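Local coordinates for enoyl-CoA hydratase/isomerase (Mycobacterium avium, PDB 3P5M), which catalyses the hydration or double-bond isomerisation of enoyl-coenzyme A thioesters, at the interface of chains A and B. Residues are numbered along the deposited sequence; one frame, centred on the assembly and turned at random. Chains: chain A/B, Enoyl-CoA hydratase/isomerase.

Three patches of one interface between crotonase-family subunits gather round a single helix. Helix 199-213 of chain B supplies residues to all of them, and B:Leu209 is common to the three. The centres of the C-alpha atoms of contacts 1 and 2 are about 12 Å apart, and contact 3 lies about 10 Å from each. Contacts 1 and 2 also share A:Ser154, on helix 150-159. Contact 1 carries direct polar bonds between chains, whereas contacts 2 and 3 rest on apolar packing, with a water bridge in contact 3. The six deposited copies agree with the hexamers common in this family.

Contact 1: the interface of chains A and B. Residues chain A 145, 150, 154; chain B 89, 112, 143, 146-147, 209, 213.
A:Arg150 reaches from the start of helix 150-159 into chain B, the main polar link in this patch of a crotonase-family subunit interface. Its CG stands anti to the backbone N (chi1 163°) and the chain runs extended to NE, which carries the guanidinium in between B:Thr89, B:Leu112 and B:Leu143. There NH2 donates to the backbone carbonyl O of B:Leu112 at 3.1 Å, with the acceptor tilted 18° from the guanidinium plane; the bond from NH1 to the same oxygen is weak. This carbonyl ends helix 106-113, and the helix dipole would probably strengthen its pull on the cation. A water lying 3.2 Å from A:Arg150 NH2 links that nitrogen to B:Leu143 O. At the other end of the residue, A:Arg150 N donates to B:Leu146 O at 2.8 Å.

The aliphatic stem is lined on several sides. B:Leu147 CD2 meets CB, B:Leu209 CD2 approaches CG, and B:Thr213 crosses the chain at about a right angle, its OG1 beside CD. That hydroxyl is turned to B:Leu209 O, 2.8 Å from OG1, which leaves the methyl CG2 to press on the ring of A:Pro145. The CB-CG side of this ring abuts both B:Thr213 CG2 and B:Leu209 CD1, the latter tightly at 3.3 Å from CG. The other leucine branch, CD2, faces A:Ser154 OG, a hydroxyl that bonds back to A:Arg150 O from above the carbonyl plane.

Contact 2: the interface of chains A and B. Residues chain A 130, 135-136, 153-154, 157; chain B 201-202, 205, 209.
B:Thr205 OG1 donates a 2.8 Å hydrogen bond to B:Ala201 O, one turn earlier in helix 199-213, and so presents its hydroxyl to chain A already paired within its own chain. The donor stands above the carbonyl plane, 37° out of it. In this part of the crotonase-family subunit interface the threonine packs into the angle formed by A:Pro136 and A:Ala157. Its OG1 lies 3.3 Å from the ring carbon A:Pro136 CD, and also near A:Met135 CB. With OG1 anti to the carbonyl carbon (chi1 -60°), the methyl CG2 is anti to the backbone N and points to helix 150-159, where it meets A:Ala157 CB at 3.7 Å. The small alanine side chain probably helps the two helices approach.

A:Met135 reaches over the same threonine from the backbone side: its chain bends at chi3 (-66°), bringing the terminal methyl CE to 4.0 Å from B:Thr205 CA. Farther along, A:Thr130 meets B:Phe202 at about a right angle, its CG2 methyl coming to the rim of the ring at CE1, 3.9 Å away, and not over the face. The hydroxyl of A:Thr130 is held within its own chain, OG1 donating to A:Ala157 O at 2.9 Å; this ties 3-10 helix 128-132 to helix 150-159 and probably helps direct the methyl at the aromatic ring. Toward the other end of the patch, A:Thr153 CG2 packs obliquely against B:Leu209 CD1 at 3.9 Å, beside the contact of the second leucine branch with A:Ser154.

Contact 3: the interface of chains A and B. Residues chain A 141-142, 216, 220, 223; chain B 207-209, 211-212.
A:Ile223 CD1 presses on the methyl of B:Ala211, 3.5 Å from its CB, a tight apolar contact in this crotonase-family subunit interface. The small residues B:Ala208, B:Ala211 and B:Ala212 form a low surface on helix 199-213, against which longer side chains of helix 217-231 pack. The isoleucine straddles it: CG1 is anti to the carbonyl carbon (chi1 -61°) and leads CD1 to B:Ala211, while the CG2 branch, anti to the backbone N, rests over the backbone at B:Ala208 CA.

A:Val220, one turn earlier, adds its CG2 methyl, which lies 3.7 Å from B:Ala212 CB and also touches B:Ala211 CB. From short helix 140-143, A:Ser141 sets its CB 3.7 Å from B:Ala208 CB, and its carbonyl O lies over the methyl of B:Ala212. That same oxygen is near B:Leu209 CD1. A:Ala142 CA approaches B:Ala212 CB as well, so this methyl is met from helix 140-143 by A:Ser141 and A:Ala142, and from helix 217-231 by A:Val220.

Farther out, a water 3.0 Å from A:Ala142 O and 3.3 Å from B:Ala212 O bridges the two carbonyls. A:Glu216, just ahead of helix 217-231, bends at chi2 (-51°) and lays its aliphatic CG alongside B:Ala211 O, 3.8 Å away.

Contact 1: the interface of chains A and B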
# COMPACT_ATOMS: atom_id res chain seq x y z
N PRO A 145 -2.64 17.73 13.03
CA PRO A 145 -1.78 18.03 11.87
C PRO A 145 -0.35 17.48 11.95
O PRO A 145 0.19 17.10 10.92
CB PRO A 145 -1.76 19.53 11.84
CG PRO A 145 -3.16 19.88 12.37
CD PRO A 145 -3.34 18.94 13.50
N ARG A 150 -2.18 18.58 7.59
CA ARG A 150 -3.31 19.49 7.58
C ARG A 150 -4.51 19.01 6.72
O ARG A 150 -5.68 19.15 7.13
CB ARG A 150 -2.84 20.90 7.22
CG ARG A 150 -3.93 21.87 6.78
CD ARG A 150 -3.31 23.22 6.58
NE ARG A 150 -4.15 24.08 5.75
CZ ARG A 150 -3.93 24.29 4.45
NH1 ARG A 150 -4.75 25.10 3.77
NH2 ARG A 150 -2.90 23.69 3.84
N SER A 154 -8.22 18.49 8.12
CA SER A 154 -9.36 19.24 7.60
C SER A 154 -10.49 18.31 7.22
O SER A 154 -11.65 18.57 7.57
CB SER A 154 -9.02 20.08 6.37
OG SER A 154 -8.12 21.11 6.67
N THR B 89 -6.94 30.76 3.17
CA THR B 89 -6.75 30.14 4.50
C THR B 89 -7.48 30.92 5.62
O THR B 89 -7.83 30.35 6.67
CB THR B 89 -5.26 29.99 4.90
OG1 THR B 89 -4.62 31.28 4.91
CG2 THR B 89 -4.50 29.09 3.92
N LEU B 112 -3.57 23.74 -2.79
CA LEU B 112 -3.21 23.28 -1.43
C LEU B 112 -3.52 24.27 -0.31
O LEU B 112 -3.62 23.90 0.87
CB LEU B 112 -1.75 22.81 -1.38
CG LEU B 112 -1.37 21.73 -2.39
CD1 LEU B 112 0.02 21.19 -2.11
CD2 LEU B 112 -2.38 20.57 -2.38
N LEU B 143 3.32 25.52 3.22
CA LEU B 143 2.13 24.64 3.12
C LEU B 143 2.50 23.17 3.01
O LEU B 143 2.05 22.35 3.79
CB LEU B 143 1.23 25.00 1.92
CG LEU B 143 0.58 26.39 1.86
CD1 LEU B 143 -0.03 26.64 0.49
CD2 LEU B 143 -0.51 26.45 2.92
N LEU B 146 3.65 20.63 6.11
CA LEU B 146 2.57 20.26 7.05
C LEU B 146 1.55 19.37 6.35
O LEU B 146 0.54 19.01 6.92
CB LEU B 146 1.92 21.53 7.66
CG LEU B 146 2.67 22.19 8.84
CD1 LEU B 146 2.70 21.25 10.03
CD2 LEU B 146 4.13 22.57 8.45
N LEU B 147 1.79 19.04 5.08
CA LEU B 147 0.92 18.11 4.35
C LEU B 147 1.59 16.76 4.17
O LEU B 147 0.99 15.71 4.47
CB LEU B 147 0.52 18.72 2.99
CG LEU B 147 -0.35 19.98 3.08
CD1 LEU B 147 -0.64 20.57 1.71
CD2 LEU B 147 -1.65 19.67 3.79
N LEU B 209 -7.24 25.38 13.20
CA LEU B 209 -6.33 24.66 12.35
C LEU B 209 -5.25 25.57 11.72
O LEU B 209 -4.08 25.17 11.61
CB LEU B 209 -7.11 23.82 11.34
CG LEU B 209 -6.23 22.86 10.54
CD1 LEU B 209 -5.67 21.79 11.51
CD2 LEU B 209 -6.99 22.19 9.35
N THR B 213 -1.05 25.41 12.16
CA THR B 213 -0.26 24.94 11.01
C THR B 213 0.33 26.09 10.19
O THR B 213 1.24 25.86 9.39
CB THR B 213 -1.12 24.12 10.03
OG1 THR B 213 -2.18 24.95 9.55
CG2 THR B 213 -1.70 22.84 10.71
O HOH W 1 -0.16 23.11 5.38

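Contact 2: the interface of chains A and B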
# COMPACT_ATOMS: atom_id res chain seq x y z
N THR A 130 -18.74 18.18 14.29
CA THR A 130 -19.53 18.95 13.34
C THR A 130 -20.88 18.30 13.01
O THR A 130 -21.74 18.95 12.43
CB THR A 130 -18.73 19.29 12.05
OG1 THR A 130 -18.18 18.09 11.52
CG2 THR A 130 -17.58 20.32 12.36
N MET A 135 -17.12 22.17 17.18
CA MET A 135 -15.81 22.15 16.57
C MET A 135 -14.91 21.21 17.38
O MET A 135 -15.22 20.90 18.50
CB MET A 135 -15.24 23.58 16.58
CG MET A 135 -14.78 24.05 17.96
SD MET A 135 -13.94 25.64 17.91
CE MET A 135 -12.45 25.20 16.97
N PRO A 136 -13.76 20.76 16.80
CA PRO A 136 -12.85 19.86 17.58
C PRO A 136 -12.43 20.49 18.90
O PRO A 136 -12.36 21.71 18.99
CB PRO A 136 -11.64 19.72 16.65
CG PRO A 136 -12.27 19.90 15.26
CD PRO A 136 -13.21 21.03 15.46
N THR A 153 -6.46 16.29 8.33
CA THR A 153 -7.09 16.83 9.54
C THR A 153 -8.35 17.63 9.14
O THR A 153 -9.42 17.48 9.76
CB THR A 153 -6.13 17.68 10.40
OG1 THR A 153 -4.95 16.91 10.71
CG2 THR A 153 -6.83 18.11 11.71
N SER A 154 -8.22 18.49 8.12
CA SER A 154 -9.36 19.24 7.60
C SER A 154 -10.49 18.31 7.22
O SER A 154 -11.65 18.57 7.57
CB SER A 154 -9.02 20.08 6.37
OG SER A 154 -8.12 21.11 6.67
N ALA A 157 -12.21 16.67 10.38
CA ALA A 157 -12.99 17.66 11.14
C ALA A 157 -14.23 18.11 10.37
O ALA A 157 -15.29 18.29 10.97
CB ALA A 157 -12.14 18.86 11.53
N ALA B 201 -19.30 26.50 12.55
CA ALA B 201 -18.41 25.47 13.08
C ALA B 201 -17.18 25.25 12.21
O ALA B 201 -16.09 25.09 12.75
CB ALA B 201 -19.14 24.13 13.37
N PHE B 202 -17.40 25.20 10.89
CA PHE B 202 -16.33 25.11 9.90
C PHE B 202 -15.37 26.29 10.00
O PHE B 202 -14.16 26.10 9.95
CB PHE B 202 -16.89 24.99 8.46
CG PHE B 202 -17.59 23.67 8.16
CD1 PHE B 202 -17.34 22.52 8.92
CD2 PHE B 202 -18.47 23.57 7.07
CE1 PHE B 202 -17.99 21.28 8.64
CE2 PHE B 202 -19.11 22.33 6.77
CZ PHE B 202 -18.85 21.17 7.55
N THR B 205 -13.34 25.83 13.30
CA THR B 205 -12.39 24.76 12.97
C THR B 205 -11.22 25.28 12.11
O THR B 205 -10.06 24.98 12.41
CB THR B 205 -13.09 23.63 12.22
OG1 THR B 205 -14.12 23.08 13.04
CG2 THR B 205 -12.09 22.53 11.82
N LEU B 209 -7.24 25.38 13.20
CA LEU B 209 -6.33 24.66 12.35
C LEU B 209 -5.25 25.57 11.72
O LEU B 209 -4.08 25.17 11.61
CB LEU B 209 -7.11 23.82 11.34
CG LEU B 209 -6.23 22.86 10.54
CD1 LEU B 209 -5.67 21.79 11.51
CD2 LEU B 209 -6.99 22.19 9.35

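Contact 3: the interface of chains A and B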
# COMPACT_ATOMS: atom_id res chain seq x y z
N SER A 141 -7.03 20.07 17.14
CA SER A 141 -6.67 20.87 15.96
C SER A 141 -5.19 21.08 15.90
O SER A 141 -4.64 21.29 14.84
CB SER A 141 -7.37 22.20 15.99
OG SER A 141 -8.74 22.02 16.28
N ALA A 142 -4.53 21.03 17.06
CA ALA A 142 -3.10 21.12 17.14
C ALA A 142 -2.41 19.74 17.05
O ALA A 142 -1.33 19.63 16.43
CB ALA A 142 -2.71 21.87 18.47
N GLU A 216 2.13 24.97 19.74
CA GLU A 216 0.86 25.64 19.50
C GLU A 216 -0.32 25.01 20.28
O GLU A 216 -1.48 25.43 20.10
CB GLU A 216 0.55 25.65 17.97
CG GLU A 216 1.67 26.31 17.10
CD GLU A 216 2.11 27.72 17.60
OE1 GLU A 216 1.39 28.38 18.41
OE2 GLU A 216 3.20 28.17 17.16
N VAL A 220 -3.87 27.03 20.64
CA VAL A 220 -4.95 26.37 19.89
C VAL A 220 -6.09 25.93 20.79
O VAL A 220 -7.28 26.08 20.44
CB VAL A 220 -4.40 25.14 19.07
CG1 VAL A 220 -5.56 24.29 18.57
CG2 VAL A 220 -3.61 25.63 17.85
N ILE A 223 -8.22 28.96 21.53
CA ILE A 223 -9.13 29.19 20.39
C ILE A 223 -10.31 28.23 20.36
O ILE A 223 -11.46 28.67 20.15
CB ILE A 223 -8.37 29.12 19.03
CG1 ILE A 223 -7.31 30.22 19.01
CG2 ILE A 223 -9.35 29.20 17.82
CD1 ILE A 223 -6.29 30.08 17.90
N ARG B 207 -10.08 28.39 11.90
CA ARG B 207 -9.22 29.27 12.70
C ARG B 207 -8.29 28.47 13.62
O ARG B 207 -7.12 28.85 13.77
CB ARG B 207 -9.99 30.37 13.50
N ALA B 208 -8.79 27.41 14.24
CA ALA B 208 -7.96 26.62 15.14
C ALA B 208 -6.86 25.92 14.36
O ALA B 208 -5.70 25.87 14.77
CB ALA B 208 -8.79 25.59 15.94
N LEU B 209 -7.24 25.38 13.20
CA LEU B 209 -6.33 24.66 12.35
C LEU B 209 -5.25 25.57 11.72
O LEU B 209 -4.08 25.17 11.61
CB LEU B 209 -7.11 23.82 11.34
CG LEU B 209 -6.23 22.86 10.54
CD1 LEU B 209 -5.67 21.79 11.51
CD2 LEU B 209 -6.99 22.19 9.35
N ALA B 211 -4.14 28.35 13.19
CA ALA B 211 -3.25 28.64 14.32
C ALA B 211 -2.23 27.53 14.56
O ALA B 211 -1.12 27.76 15.03
CB ALA B 211 -4.05 28.83 15.58
N ALA B 212 -2.64 26.30 14.27
CA ALA B 212 -1.79 25.15 14.51
C ALA B 212 -0.79 24.92 13.38
O ALA B 212 0.20 24.26 13.58
CB ALA B 212 -2.66 23.91 14.66
O HOH W 2 0.10 22.21 16.14